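Local coordinates for 4'-phospho-dehydrooxetanocin synthase (Bacillus megaterium, PDB 5UL3), which catalyses the oxidative ring contraction of dAMP to an oxetane aldehyde in oxetanocin A biosynthesis, using cobalamin, a [4Fe-4S] cluster and S-adenosylmethionine, at residues 24-28 with 291-295; 31-36 with 49-53; 117-123 with 152-158; 258-264 with 276-280; 286-290 with 340-345. All blocks are in the same frame, centred on the assembly; numbering follows the deposited sequence.

Contact 1. Residues 24-28 with 291-295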
# COMPACT_ATOMS: atom_id res chain seq x y z
N ILE A 24 -7.96 -12.32 -19.64
CA ILE A 24 -6.79 -11.51 -19.30
C ILE A 24 -6.03 -12.01 -18.08
O ILE A 24 -4.95 -11.50 -17.79
CB ILE A 24 -7.21 -10.04 -19.12
CG1 ILE A 24 -8.24 -9.90 -17.99
CG2 ILE A 24 -7.76 -9.49 -20.41
CD1 ILE A 24 -8.61 -8.43 -17.67
N TRP A 25 -6.55 -13.03 -17.39
CA TRP A 25 -5.80 -13.64 -16.30
C TRP A 25 -4.78 -14.67 -16.76
O TRP A 25 -3.91 -15.06 -15.98
CB TRP A 25 -6.77 -14.32 -15.33
CG TRP A 25 -7.77 -15.13 -16.05
CD1 TRP A 25 -7.65 -16.45 -16.41
CD2 TRP A 25 -9.04 -14.69 -16.53
NE1 TRP A 25 -8.77 -16.85 -17.08
CE2 TRP A 25 -9.64 -15.79 -17.17
CE3 TRP A 25 -9.73 -13.48 -16.47
CZ2 TRP A 25 -10.90 -15.71 -17.75
CZ3 TRP A 25 -10.97 -13.39 -17.05
CH2 TRP A 25 -11.55 -14.51 -17.69
N LEU A 26 -4.87 -15.15 -18.00
CA LEU A 26 -3.92 -16.15 -18.45
C LEU A 26 -2.57 -15.49 -18.72
O LEU A 26 -2.50 -14.34 -19.17
CB LEU A 26 -4.42 -16.85 -19.71
CG LEU A 26 -5.77 -17.55 -19.63
CD1 LEU A 26 -6.22 -17.98 -21.03
CD2 LEU A 26 -5.68 -18.74 -18.66
N LYS A 27 -1.51 -16.23 -18.45
CA LYS A 27 -0.16 -15.76 -18.75
C LYS A 27 0.08 -15.80 -20.25
O LYS A 27 -0.56 -16.57 -20.98
CB LYS A 27 0.86 -16.62 -18.00
CG LYS A 27 0.35 -17.08 -16.64
CD LYS A 27 1.48 -17.62 -15.76
CE LYS A 27 1.10 -17.55 -14.29
NZ LYS A 27 2.29 -17.76 -13.40
N PRO A 28 1.01 -14.98 -20.75
CA PRO A 28 1.19 -14.89 -22.21
C PRO A 28 1.56 -16.22 -22.87
O PRO A 28 1.17 -16.44 -24.02
CB PRO A 28 2.30 -13.83 -22.36
CG PRO A 28 2.12 -12.95 -21.14
CD PRO A 28 1.77 -13.93 -20.04
N SER A 291 -0.64 -6.25 -14.76
CA SER A 291 -0.67 -7.60 -15.30
C SER A 291 -1.28 -8.54 -14.27
O SER A 291 -1.05 -8.40 -13.07
CB SER A 291 0.74 -8.06 -15.68
OG SER A 291 1.23 -7.26 -16.76
N LEU A 292 -2.05 -9.52 -14.74
CA LEU A 292 -2.82 -10.37 -13.83
C LEU A 292 -2.32 -11.82 -13.81
O LEU A 292 -3.04 -12.71 -13.31
CB LEU A 292 -4.31 -10.32 -14.19
CG LEU A 292 -4.91 -8.91 -14.11
CD1 LEU A 292 -6.35 -8.87 -14.63
CD2 LEU A 292 -4.85 -8.36 -12.68
N ASP A 293 -1.09 -12.05 -14.26
CA ASP A 293 -0.49 -13.39 -14.31
C ASP A 293 -0.60 -14.14 -12.98
O ASP A 293 -0.79 -15.37 -12.95
CB ASP A 293 0.99 -13.31 -14.68
CG ASP A 293 1.24 -12.63 -16.03
OD1 ASP A 293 0.42 -11.79 -16.46
OD2 ASP A 293 2.28 -12.95 -16.63
N ILE A 294 -0.42 -13.43 -11.86
CA ILE A 294 -0.36 -14.06 -10.54
C ILE A 294 -1.73 -14.18 -9.89
O ILE A 294 -1.85 -14.82 -8.83
CB ILE A 294 0.60 -13.26 -9.63
CG1 ILE A 294 1.92 -12.95 -10.36
CG2 ILE A 294 0.96 -14.02 -8.35
CD1 ILE A 294 2.74 -14.19 -10.74
N LEU A 295 -2.77 -13.64 -10.51
CA LEU A 295 -4.05 -13.49 -9.84
C LEU A 295 -4.63 -14.85 -9.43
O LEU A 295 -5.14 -15.00 -8.30
CB LEU A 295 -5.03 -12.73 -10.73
CG LEU A 295 -6.35 -12.40 -10.02
CD1 LEU A 295 -6.07 -11.56 -8.78
CD2 LEU A 295 -7.33 -11.69 -10.95
O HOH W 1 -3.01 -9.36 -17.56
O HOH W 2 -3.90 -15.64 -13.15
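Two irregular loops meet here through water and sparse van der Waals contact. Loop 24-28 joins the N-terminal helices 7-21 and 28-39; loop 291-295, which contains a type I beta turn from Leu292 to Leu295, leads into helix 295-300. The turn lies on the chain between the cobalamin-binding Rossmann fold and the radical SAM barrel, so the contact brings the N-terminal domain against that linker. No direct hydrogen bond crosses it, although CA of Trp25 and CA of Leu292 are 5.1 Å apart. Instead, one water donates to Ile24 O (2.9 Å) and accepts from Leu292 N (3.0 Å), and a second lies 2.9 Å from Trp25 O and 3.1 Å from Leu292 O, spacing two carbonyls that cannot bond each other. Ile24 CD1 touches Leu292 CD1 at 3.8 Å. The Trp25 indole turns off the interface to stack on His351 and meet Phe352 edge-to-face. Lys27, the N-cap residue of helix 28-39, lays its aliphatic chain over the turn, with CE 3.2 Å from Asp293 O. The Asp293 carboxylate forms a salt bridge with Arg148 of helix 138-149, and its OD2 also sits 3.6 Å from Pro28 CD.

Contact 2. Residues 31-36 with 49-53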
# COMPACT_ATOMS: atom_id res chain seq x y z
N ILE A 31 -1.78 -17.94 -23.31
CA ILE A 31 -2.44 -17.31 -24.45
C ILE A 31 -1.81 -17.80 -25.75
O ILE A 31 -2.51 -18.12 -26.72
CB ILE A 31 -2.36 -15.77 -24.33
CG1 ILE A 31 -3.13 -15.29 -23.09
CG2 ILE A 31 -2.84 -15.09 -25.62
CD1 ILE A 31 -4.64 -15.21 -23.28
N GLU A 32 -0.48 -17.88 -25.78
CA GLU A 32 0.19 -18.30 -27.01
C GLU A 32 -0.17 -19.74 -27.35
O GLU A 32 -0.40 -20.07 -28.53
CB GLU A 32 1.71 -18.12 -26.89
CG GLU A 32 2.18 -16.71 -27.34
CD GLU A 32 3.61 -16.36 -26.94
OE1 GLU A 32 4.24 -17.18 -26.24
OE2 GLU A 32 4.09 -15.25 -27.32
N LYS A 33 -0.25 -20.61 -26.34
CA LYS A 33 -0.67 -21.99 -26.55
C LYS A 33 -2.02 -22.05 -27.26
O LYS A 33 -2.19 -22.77 -28.25
CB LYS A 33 -0.74 -22.74 -25.22
CG LYS A 33 -1.15 -24.22 -25.37
CD LYS A 33 -1.72 -24.82 -24.08
CE LYS A 33 -0.64 -25.42 -23.19
NZ LYS A 33 -1.22 -26.02 -21.94
N ARG A 34 -2.99 -21.29 -26.76
CA ARG A 34 -4.31 -21.30 -27.39
C ARG A 34 -4.28 -20.67 -28.78
O ARG A 34 -5.12 -21.01 -29.62
CB ARG A 34 -5.32 -20.59 -26.50
CG ARG A 34 -5.57 -21.33 -25.21
CD ARG A 34 -6.18 -20.44 -24.14
NE ARG A 34 -6.23 -21.11 -22.84
CZ ARG A 34 -7.35 -21.33 -22.16
NH1 ARG A 34 -8.52 -20.94 -22.66
NH2 ARG A 34 -7.30 -21.95 -20.99
N CYS A 35 -3.33 -19.76 -29.03
CA CYS A 35 -3.21 -19.20 -30.38
C CYS A 35 -2.62 -20.22 -31.35
O CYS A 35 -3.05 -20.30 -32.51
CB CYS A 35 -2.36 -17.93 -30.35
SG CYS A 35 -3.18 -16.49 -29.61
N GLU A 36 -1.64 -21.00 -30.90
CA GLU A 36 -1.09 -22.05 -31.76
C GLU A 36 -2.15 -23.07 -32.12
O GLU A 36 -2.27 -23.47 -33.29
CB GLU A 36 0.09 -22.73 -31.07
CG GLU A 36 1.25 -21.80 -30.84
CD GLU A 36 2.59 -22.44 -31.13
OE1 GLU A 36 3.26 -22.87 -30.16
OE2 GLU A 36 2.97 -22.51 -32.32
N ARG A 49 6.77 -19.29 -36.48
CA ARG A 49 6.67 -18.98 -35.06
C ARG A 49 5.61 -17.91 -34.85
O ARG A 49 5.18 -17.24 -35.79
CB ARG A 49 8.02 -18.56 -34.46
CG ARG A 49 8.58 -17.25 -34.97
CD ARG A 49 9.94 -16.97 -34.34
NE ARG A 49 10.22 -15.54 -34.20
CZ ARG A 49 9.96 -14.82 -33.11
NH1 ARG A 49 10.26 -13.53 -33.08
NH2 ARG A 49 9.41 -15.39 -32.04
N ILE A 50 5.16 -17.79 -33.60
CA ILE A 50 4.19 -16.77 -33.23
C ILE A 50 4.71 -16.02 -32.02
O ILE A 50 5.56 -16.50 -31.27
CB ILE A 50 2.79 -17.34 -32.92
CG1 ILE A 50 2.82 -18.26 -31.71
CG2 ILE A 50 2.21 -18.06 -34.13
CD1 ILE A 50 1.52 -18.28 -30.96
N LEU A 51 4.18 -14.81 -31.85
CA LEU A 51 4.49 -13.92 -30.73
C LEU A 51 3.19 -13.24 -30.33
O LEU A 51 2.47 -12.74 -31.19
CB LEU A 51 5.54 -12.87 -31.15
CG LEU A 51 5.76 -11.68 -30.21
CD1 LEU A 51 6.32 -12.13 -28.90
CD2 LEU A 51 6.65 -10.64 -30.86
N VAL A 52 2.89 -13.22 -29.03
CA VAL A 52 1.80 -12.41 -28.50
C VAL A 52 2.43 -11.28 -27.68
O VAL A 52 3.33 -11.53 -26.87
CB VAL A 52 0.82 -13.23 -27.64
CG1 VAL A 52 -0.21 -12.31 -26.98
CG2 VAL A 52 0.10 -14.26 -28.51
N SER A 53 1.96 -10.07 -27.91
CA SER A 53 2.37 -8.93 -27.07
C SER A 53 1.16 -8.03 -26.91
O SER A 53 0.06 -8.37 -27.34
CB SER A 53 3.58 -8.21 -27.69
OG SER A 53 4.10 -7.24 -26.78
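Helix 28-39 crosses strand 49-53 obliquely, the short axes of 31-36 and 49-53 running at 136° with a closest approach of 8.7 Å; the nearest CA atoms, those of Glu32 and Val52, are 6.3 Å apart. Alternation along the strand sends Ile50 and Val52 toward the helix and Leu51 to the other face. Ile50 reaches in between helix residues: its CD1 lies 3.6 Å from Glu32 O, 3.9 Å from Cys35 CB and 3.5 Å from Glu36 CG. Val52 packs against Ile31 and Cys35, with CG1 4.1 Å from Ile31 CG2 and CG2 4.1 Å from Cys35 SG. Glu32 CG rests 3.4 Å from Val52 CG2, and the Glu32 carboxylate extends to the strand backbone, where Val52 N donates to Glu32 OE2 at 2.9 Å. Strand 49-53 is outermost in its antiparallel sheet, pairing with 60-64 through the backbone of Arg49, Leu51 and Ser53, so Val52 N, on the other edge of the strand, can be met by a side chain. The unit belongs to the N-terminal domain of unknown function: Ile20 and Phe21 of helix 7-21 pack on Ile31, Leu17 and Phe21 on Cys35, and Leu61 of strand 60-64 flanks Ile50 and Val52.

Contact 3. Residues 117-123 with 152-158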
# COMPACT_ATOMS: atom_id res chain seq x y z
N LEU A 117 11.81 -9.80 -29.28
CA LEU A 117 11.72 -9.07 -28.02
C LEU A 117 12.66 -9.68 -26.98
O LEU A 117 12.76 -10.91 -26.86
CB LEU A 117 10.28 -9.09 -27.50
CG LEU A 117 9.21 -8.45 -28.38
CD1 LEU A 117 7.88 -8.43 -27.63
CD2 LEU A 117 9.62 -7.05 -28.77
N PRO A 118 13.35 -8.86 -26.19
CA PRO A 118 14.09 -9.39 -25.05
C PRO A 118 13.13 -9.90 -24.00
O PRO A 118 11.93 -9.60 -24.02
CB PRO A 118 14.90 -8.19 -24.54
CG PRO A 118 14.08 -7.01 -24.94
CD PRO A 118 13.39 -7.38 -26.24
N THR A 119 13.66 -10.69 -23.09
CA THR A 119 12.88 -11.23 -21.98
C THR A 119 13.29 -10.52 -20.70
O THR A 119 14.48 -10.35 -20.43
CB THR A 119 13.08 -12.74 -21.85
OG1 THR A 119 12.46 -13.38 -22.97
CG2 THR A 119 12.44 -13.26 -20.55
N VAL A 120 12.29 -10.11 -19.92
CA VAL A 120 12.48 -9.45 -18.64
C VAL A 120 11.75 -10.28 -17.59
O VAL A 120 10.55 -10.53 -17.74
CB VAL A 120 11.92 -8.01 -18.66
CG1 VAL A 120 12.05 -7.36 -17.30
CG2 VAL A 120 12.62 -7.18 -19.76
N THR A 121 12.46 -10.69 -16.54
CA THR A 121 11.83 -11.36 -15.41
C THR A 121 11.85 -10.40 -14.22
O THR A 121 12.90 -9.86 -13.87
CB THR A 121 12.54 -12.67 -15.05
OG1 THR A 121 12.43 -13.57 -16.15
CG2 THR A 121 11.86 -13.34 -13.85
N LEU A 122 10.67 -10.17 -13.64
CA LEU A 122 10.49 -9.29 -12.49
C LEU A 122 10.03 -10.15 -11.33
O LEU A 122 9.07 -10.91 -11.47
CB LEU A 122 9.45 -8.21 -12.76
CG LEU A 122 9.80 -7.30 -13.94
CD1 LEU A 122 8.64 -6.36 -14.23
CD2 LEU A 122 11.08 -6.51 -13.64
N VAL A 123 10.69 -10.00 -10.18
CA VAL A 123 10.46 -10.84 -9.00
C VAL A 123 10.03 -9.94 -7.85
O VAL A 123 10.78 -9.04 -7.45
CB VAL A 123 11.73 -11.62 -8.63
CG1 VAL A 123 11.43 -12.61 -7.49
CG2 VAL A 123 12.30 -12.35 -9.85
N LEU A 152 7.57 -3.89 -25.74
CA LEU A 152 9.02 -3.75 -25.60
C LEU A 152 9.71 -5.04 -25.18
O LEU A 152 10.91 -5.19 -25.45
CB LEU A 152 9.34 -2.64 -24.59
CG LEU A 152 8.96 -1.21 -25.02
CD1 LEU A 152 9.14 -0.25 -23.85
CD2 LEU A 152 9.77 -0.74 -26.23
N ALA A 153 9.01 -5.96 -24.53
CA ALA A 153 9.66 -7.15 -23.98
C ALA A 153 8.60 -8.19 -23.70
O ALA A 153 7.42 -7.88 -23.50
CB ALA A 153 10.43 -6.85 -22.69
N LYS A 154 9.03 -9.45 -23.70
CA LYS A 154 8.30 -10.51 -23.04
C LYS A 154 8.62 -10.44 -21.55
O LYS A 154 9.79 -10.40 -21.18
CB LYS A 154 8.69 -11.86 -23.62
CG LYS A 154 8.29 -11.99 -25.10
CD LYS A 154 8.28 -13.44 -25.54
CE LYS A 154 8.92 -13.60 -26.92
NZ LYS A 154 9.15 -15.04 -27.26
N VAL A 155 7.60 -10.38 -20.71
CA VAL A 155 7.79 -10.18 -19.28
C VAL A 155 7.31 -11.43 -18.56
O VAL A 155 6.22 -11.93 -18.84
CB VAL A 155 7.05 -8.94 -18.76
CG1 VAL A 155 7.35 -8.71 -17.26
CG2 VAL A 155 7.43 -7.69 -19.57
N GLU A 156 8.13 -11.93 -17.64
CA GLU A 156 7.76 -13.02 -16.75
C GLU A 156 7.68 -12.47 -15.34
O GLU A 156 8.58 -11.74 -14.91
CB GLU A 156 8.77 -14.17 -16.84
CG GLU A 156 8.74 -15.14 -15.65
CD GLU A 156 8.33 -16.55 -16.04
OE1 GLU A 156 8.14 -16.80 -17.25
OE2 GLU A 156 8.21 -17.42 -15.14
N LEU A 157 6.61 -12.82 -14.62
CA LEU A 157 6.37 -12.35 -13.26
C LEU A 157 6.54 -13.51 -12.29
O LEU A 157 5.97 -14.59 -12.51
CB LEU A 157 4.97 -11.77 -13.12
CG LEU A 157 4.74 -10.44 -13.87
CD1 LEU A 157 3.26 -10.09 -13.88
CD2 LEU A 157 5.55 -9.36 -13.15
N ILE A 158 7.31 -13.27 -11.23
CA ILE A 158 7.47 -14.21 -10.13
C ILE A 158 7.12 -13.47 -8.85
O ILE A 158 7.61 -12.35 -8.63
CB ILE A 158 8.90 -14.76 -10.05
CG1 ILE A 158 9.32 -15.41 -11.37
CG2 ILE A 158 9.00 -15.79 -8.90
CD1 ILE A 158 10.78 -15.82 -11.39
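Leu117, just ahead of strand 119-123, drapes its side chain over the backbone of the neighbouring segment, CD1 4.0 Å from Ala153 C and CD2 4.0 Å from Leu152 O. Pro118 CD closes on Leu152 O at 3.4 Å. The small Ala153 makes a shallow hollow that Val120 fills, Val120 CG2 lying 3.7 Å from Ala153 CB. Beyond these loops the strands run parallel, from Thr119 beside Lys154 to Val123 beside Ile158, joined by a ladder that includes Val120 N to Lys154 O (2.8 Å). With helix 138-149 they form a beta-alpha-beta crossover of the Rossmann fold that houses cobalamin. On the face toward that helix, Leu122 bears on two neighbours, its CD1 4.0 Å from Val155 CG1 and its CB 4.1 Å from Leu157 CD2; the Leu122 side chain comes within about 4 Å of cobalamin. On the face covered by helix 166-176, the tip of Ile158 fits the hollow between Thr121 and Val123, its CD1 3.7 Å from Thr121 CG2 and 4.1 Å from Val123 CG2.

Contact 4. Residues 258-264 with 276-280. With EDO (1,2-ethanediol), chain M; EDO (1,2-ethanediol), chain L.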
# COMPACT_ATOMS: atom_id res chain seq x y z
N LEU A 258 24.82 3.58 -20.79
CA LEU A 258 24.41 3.48 -19.39
C LEU A 258 24.13 4.86 -18.79
O LEU A 258 23.22 5.00 -17.97
CB LEU A 258 25.49 2.75 -18.59
CG LEU A 258 25.21 2.43 -17.12
CD1 LEU A 258 23.98 1.55 -16.97
CD2 LEU A 258 26.41 1.75 -16.48
N ASP A 259 24.91 5.87 -19.16
CA ASP A 259 24.69 7.18 -18.54
C ASP A 259 23.50 7.92 -19.14
O ASP A 259 23.24 9.06 -18.74
CB ASP A 259 25.97 8.03 -18.62
CG ASP A 259 26.34 8.49 -20.03
OD1 ASP A 259 25.64 8.17 -21.01
OD2 ASP A 259 27.35 9.20 -20.16
N GLU A 260 22.77 7.29 -20.06
CA GLU A 260 21.54 7.82 -20.63
C GLU A 260 20.29 7.11 -20.13
O GLU A 260 19.18 7.50 -20.51
CB GLU A 260 21.60 7.73 -22.16
CG GLU A 260 22.62 8.70 -22.79
CD GLU A 260 22.81 8.45 -24.28
OE1 GLU A 260 22.94 7.28 -24.68
OE2 GLU A 260 22.84 9.43 -25.05
N VAL A 261 20.43 6.08 -19.30
CA VAL A 261 19.30 5.26 -18.87
C VAL A 261 18.52 6.01 -17.79
O VAL A 261 19.09 6.39 -16.76
CB VAL A 261 19.78 3.90 -18.35
CG1 VAL A 261 18.63 3.14 -17.64
CG2 VAL A 261 20.38 3.07 -19.49
N ASN A 262 17.23 6.20 -18.03
CA ASN A 262 16.36 6.92 -17.10
C ASN A 262 16.45 6.39 -15.67
O ASN A 262 16.33 5.19 -15.43
CB ASN A 262 14.91 6.81 -17.57
CG ASN A 262 13.93 7.51 -16.63
OD1 ASN A 262 13.62 8.68 -16.83
ND2 ASN A 262 13.46 6.80 -15.60
N GLY A 263 16.63 7.31 -14.72
CA GLY A 263 16.29 7.04 -13.33
C GLY A 263 17.02 5.90 -12.65
O GLY A 263 16.42 5.18 -11.83
N ILE A 264 18.31 5.73 -12.93
CA ILE A 264 19.09 4.70 -12.24
C ILE A 264 20.28 5.34 -11.52
O ILE A 264 20.76 6.42 -11.88
CB ILE A 264 19.62 3.60 -13.19
CG1 ILE A 264 20.51 4.23 -14.26
CG2 ILE A 264 18.49 2.77 -13.78
CD1 ILE A 264 21.36 3.21 -15.02
N ASN A 276 21.29 9.08 -12.68
CA ASN A 276 20.69 9.59 -13.90
C ASN A 276 19.33 10.19 -13.57
O ASN A 276 18.58 9.64 -12.77
CB ASN A 276 20.53 8.49 -14.95
CG ASN A 276 21.86 7.99 -15.50
OD1 ASN A 276 22.91 8.61 -15.28
ND2 ASN A 276 21.83 6.87 -16.21
N VAL A 277 19.01 11.31 -14.22
CA VAL A 277 17.72 11.95 -14.04
C VAL A 277 16.58 10.98 -14.38
O VAL A 277 16.65 10.22 -15.36
CB VAL A 277 17.63 13.20 -14.92
CG1 VAL A 277 16.24 13.82 -14.82
CG2 VAL A 277 18.71 14.19 -14.51
N ALA A 278 15.52 11.02 -13.57
CA ALA A 278 14.31 10.24 -13.80
C ALA A 278 13.21 11.17 -14.28
O ALA A 278 12.80 12.09 -13.56
CB ALA A 278 13.87 9.53 -12.52
N GLU A 279 12.75 10.95 -15.51
CA GLU A 279 11.61 11.70 -16.02
C GLU A 279 10.34 11.07 -15.46
O GLU A 279 10.10 9.87 -15.62
CB GLU A 279 11.61 11.67 -17.55
CG GLU A 279 10.36 12.22 -18.21
CD GLU A 279 10.23 11.78 -19.67
OE1 GLU A 279 11.19 11.21 -20.23
OE2 GLU A 279 9.15 11.99 -20.25
N THR A 280 9.53 11.88 -14.77
CA THR A 280 8.32 11.32 -14.16
C THR A 280 7.41 10.70 -15.22
O THR A 280 7.20 11.26 -16.31
CB THR A 280 7.59 12.41 -13.38
OG1 THR A 280 8.44 12.85 -12.32
CG2 THR A 280 6.30 11.84 -12.78
C1 EDO M . 24.35 12.21 -18.20
O1 EDO M . 24.61 11.12 -17.31
C2 EDO M . 25.10 12.01 -19.52
O2 EDO M . 24.17 11.72 -20.58
C1 EDO L . 29.36 5.03 -18.45
O1 EDO L . 29.83 4.08 -17.48
C2 EDO L . 28.59 4.34 -19.56
O2 EDO L . 27.82 5.30 -20.31
O HOH W 3 11.11 7.78 -14.24
O HOH W 4 13.30 9.58 -19.98
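A single asparagine amide ties down much of this contact: Asn276 ND2 donates to both Leu258 O (2.9 Å) and Val261 O (2.8 Å), spanning the bend from the 3-10 segment 258-260 into the type II turn Val261-Ile264. The two loops flank the hairpin of strands 264-267 and 273-275, at the edge of the mixed sheet of the cobalamin domain. Asn276 N donates to Ile264 O at 2.8 Å, and Gly263 N to Val277 O at 3.0 Å. Gly263 has positive phi and its CA is 3.6 Å from Ala278 CB, so a side chain there would crowd the alanine. Asn262 OD1 accepts from Glu279 N at 2.8 Å, and two waters also join Asn262 with Glu279. Asp259 O receives a 2.9 Å bond from O1 of an ethanediol, probably from the crystallisation liquor. Asn262 also anchors to helix 242-252 through its backbone, near cobalamin-binding Glu242. With main-chain groups on at least one side of all five direct hydrogen bonds, the polar chemistry fixes the path of the irregular backbone.

Contact 5. Residues 286-290 with 340-345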
# COMPACT_ATOMS: atom_id res chain seq x y z
N GLU A 286 -0.06 6.08 -19.99
CA GLU A 286 0.90 5.09 -20.45
C GLU A 286 0.95 3.83 -19.60
O GLU A 286 1.55 2.85 -20.02
CB GLU A 286 2.30 5.69 -20.54
CG GLU A 286 2.34 6.81 -21.59
CD GLU A 286 3.72 7.37 -21.82
OE1 GLU A 286 4.70 6.81 -21.30
OE2 GLU A 286 3.82 8.39 -22.54
N VAL A 287 0.34 3.84 -18.41
CA VAL A 287 0.43 2.68 -17.53
C VAL A 287 -0.95 2.03 -17.51
O VAL A 287 -1.92 2.60 -16.96
CB VAL A 287 0.90 3.07 -16.12
CG1 VAL A 287 0.95 1.84 -15.24
CG2 VAL A 287 2.30 3.68 -16.19
N PRO A 288 -1.11 0.85 -18.13
CA PRO A 288 -2.44 0.23 -18.20
C PRO A 288 -2.71 -0.65 -16.99
O PRO A 288 -1.91 -0.70 -16.05
CB PRO A 288 -2.34 -0.62 -19.48
CG PRO A 288 -0.89 -1.11 -19.44
CD PRO A 288 -0.08 0.03 -18.78
N THR A 289 -3.85 -1.34 -17.01
CA THR A 289 -4.21 -2.37 -16.04
C THR A 289 -2.99 -3.18 -15.60
O THR A 289 -2.25 -3.66 -16.46
CB THR A 289 -5.24 -3.31 -16.66
OG1 THR A 289 -6.34 -2.55 -17.18
CG2 THR A 289 -5.75 -4.35 -15.62
N PRO A 290 -2.73 -3.36 -14.30
CA PRO A 290 -1.62 -4.22 -13.90
C PRO A 290 -1.77 -5.61 -14.49
O PRO A 290 -2.89 -6.10 -14.68
CB PRO A 290 -1.74 -4.27 -12.37
CG PRO A 290 -3.15 -3.90 -12.10
CD PRO A 290 -3.50 -2.90 -13.14
N LYS A 340 -11.93 1.68 -16.74
CA LYS A 340 -11.52 0.51 -17.50
C LYS A 340 -10.69 -0.44 -16.65
O LYS A 340 -10.94 -1.66 -16.63
CB LYS A 340 -10.72 0.92 -18.74
CG LYS A 340 -9.98 -0.29 -19.35
CD LYS A 340 -8.94 0.13 -20.37
CE LYS A 340 -8.32 -1.07 -21.08
NZ LYS A 340 -7.54 -1.98 -20.17
N GLN A 341 -9.70 0.09 -15.94
CA GLN A 341 -8.84 -0.78 -15.15
C GLN A 341 -9.62 -1.43 -14.01
O GLN A 341 -9.40 -2.60 -13.69
CB GLN A 341 -7.64 0.02 -14.60
CG GLN A 341 -6.70 0.46 -15.76
CD GLN A 341 -5.35 0.96 -15.28
OE1 GLN A 341 -4.87 0.58 -14.21
NE2 GLN A 341 -4.73 1.81 -16.10
N LEU A 342 -10.54 -0.69 -13.39
CA LEU A 342 -11.38 -1.29 -12.36
C LEU A 342 -12.22 -2.42 -12.95
O LEU A 342 -12.34 -3.50 -12.35
CB LEU A 342 -12.27 -0.22 -11.71
CG LEU A 342 -11.56 0.74 -10.73
CD1 LEU A 342 -12.47 1.93 -10.46
CD2 LEU A 342 -11.16 0.03 -9.41
N ASP A 343 -12.80 -2.18 -14.13
CA ASP A 343 -13.59 -3.22 -14.79
C ASP A 343 -12.76 -4.46 -15.07
O ASP A 343 -13.22 -5.59 -14.84
CB ASP A 343 -14.19 -2.67 -16.08
CG ASP A 343 -15.02 -3.70 -16.82
OD1 ASP A 343 -16.15 -3.98 -16.38
OD2 ASP A 343 -14.54 -4.24 -17.84
N ASP A 344 -11.52 -4.28 -15.55
CA ASP A 344 -10.64 -5.41 -15.84
C ASP A 344 -10.36 -6.23 -14.59
O ASP A 344 -10.48 -7.46 -14.60
CB ASP A 344 -9.30 -4.94 -16.42
CG ASP A 344 -9.42 -4.35 -17.81
OD1 ASP A 344 -10.46 -4.57 -18.46
OD2 ASP A 344 -8.47 -3.65 -18.25
N ILE A 345 -9.95 -5.56 -13.51
CA ILE A 345 -9.57 -6.26 -12.30
C ILE A 345 -10.77 -6.97 -11.70
O ILE A 345 -10.67 -8.11 -11.23
CB ILE A 345 -8.91 -5.27 -11.32
CG1 ILE A 345 -7.58 -4.79 -11.90
CG2 ILE A 345 -8.71 -5.91 -9.96
CD1 ILE A 345 -7.10 -3.52 -11.27
O HOH W 5 -2.38 0.29 -13.46
O HOH W 6 -5.50 -0.14 -19.40
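Thr289 and Gln341 dominate this junction between the linker that follows the Rossmann domain and helix 335-351, a helix of the partial TIM barrel of the radical SAM domain. Thr289 buries the largest area: its OG1 donates to Asp344 OD2 at 2.6 Å, on a carboxylate that also forms a salt bridge with Lys340 one turn earlier (NZ to OD2, 2.7 Å). Thr289 CG2 lies 4.2 Å from Ile345 CG1. Gln341 extends from the helix along the linker backbone. Its NE2 makes a weak hydrogen bond to Val287 O at 3.0 Å, besides bonding Gln337, while a water donates both to Gln341 OE1 (2.6 Å) and to Pro288 O (2.8 Å). Ile345 and Pro290 supply the apolar part, with CD1 of Ile345 4.1 Å from CG of Pro290, and Ile345 also packs on strand 305-311. Val287, Pro288 and Pro290 also touch helix 138-149 of the cobalamin domain. A further water accepts from Thr289 N at 3.1 Å and Lys340 NZ at 2.9 Å.

Overall arrangement
From the N terminus, residues 24-28 open the long loop that contact 1 closes at 291-295. Within it lie contact 2, a short closure in the N-terminal domain, then contact 3, which closes a beta-alpha-beta unit of the cobalamin domain, and contact 4, which closes around a hairpin at the far edge of the cobalamin-domain sheet. These three follow in series. Contact 5 opens at 286-290, just before contact 1 closes, and ends in the barrel helix, so contacts 1 and 5 cross. Leu26 touches Ile31 and Arg34, Leu51 meets Leu117 and Lys154, and Leu157 packs on Ser291, Asp293 and Ile294, linking contacts 1, 2 and 3; Ile24 CD1 reaches Asp344 O of contact 5. Contact 4 touches none of the others.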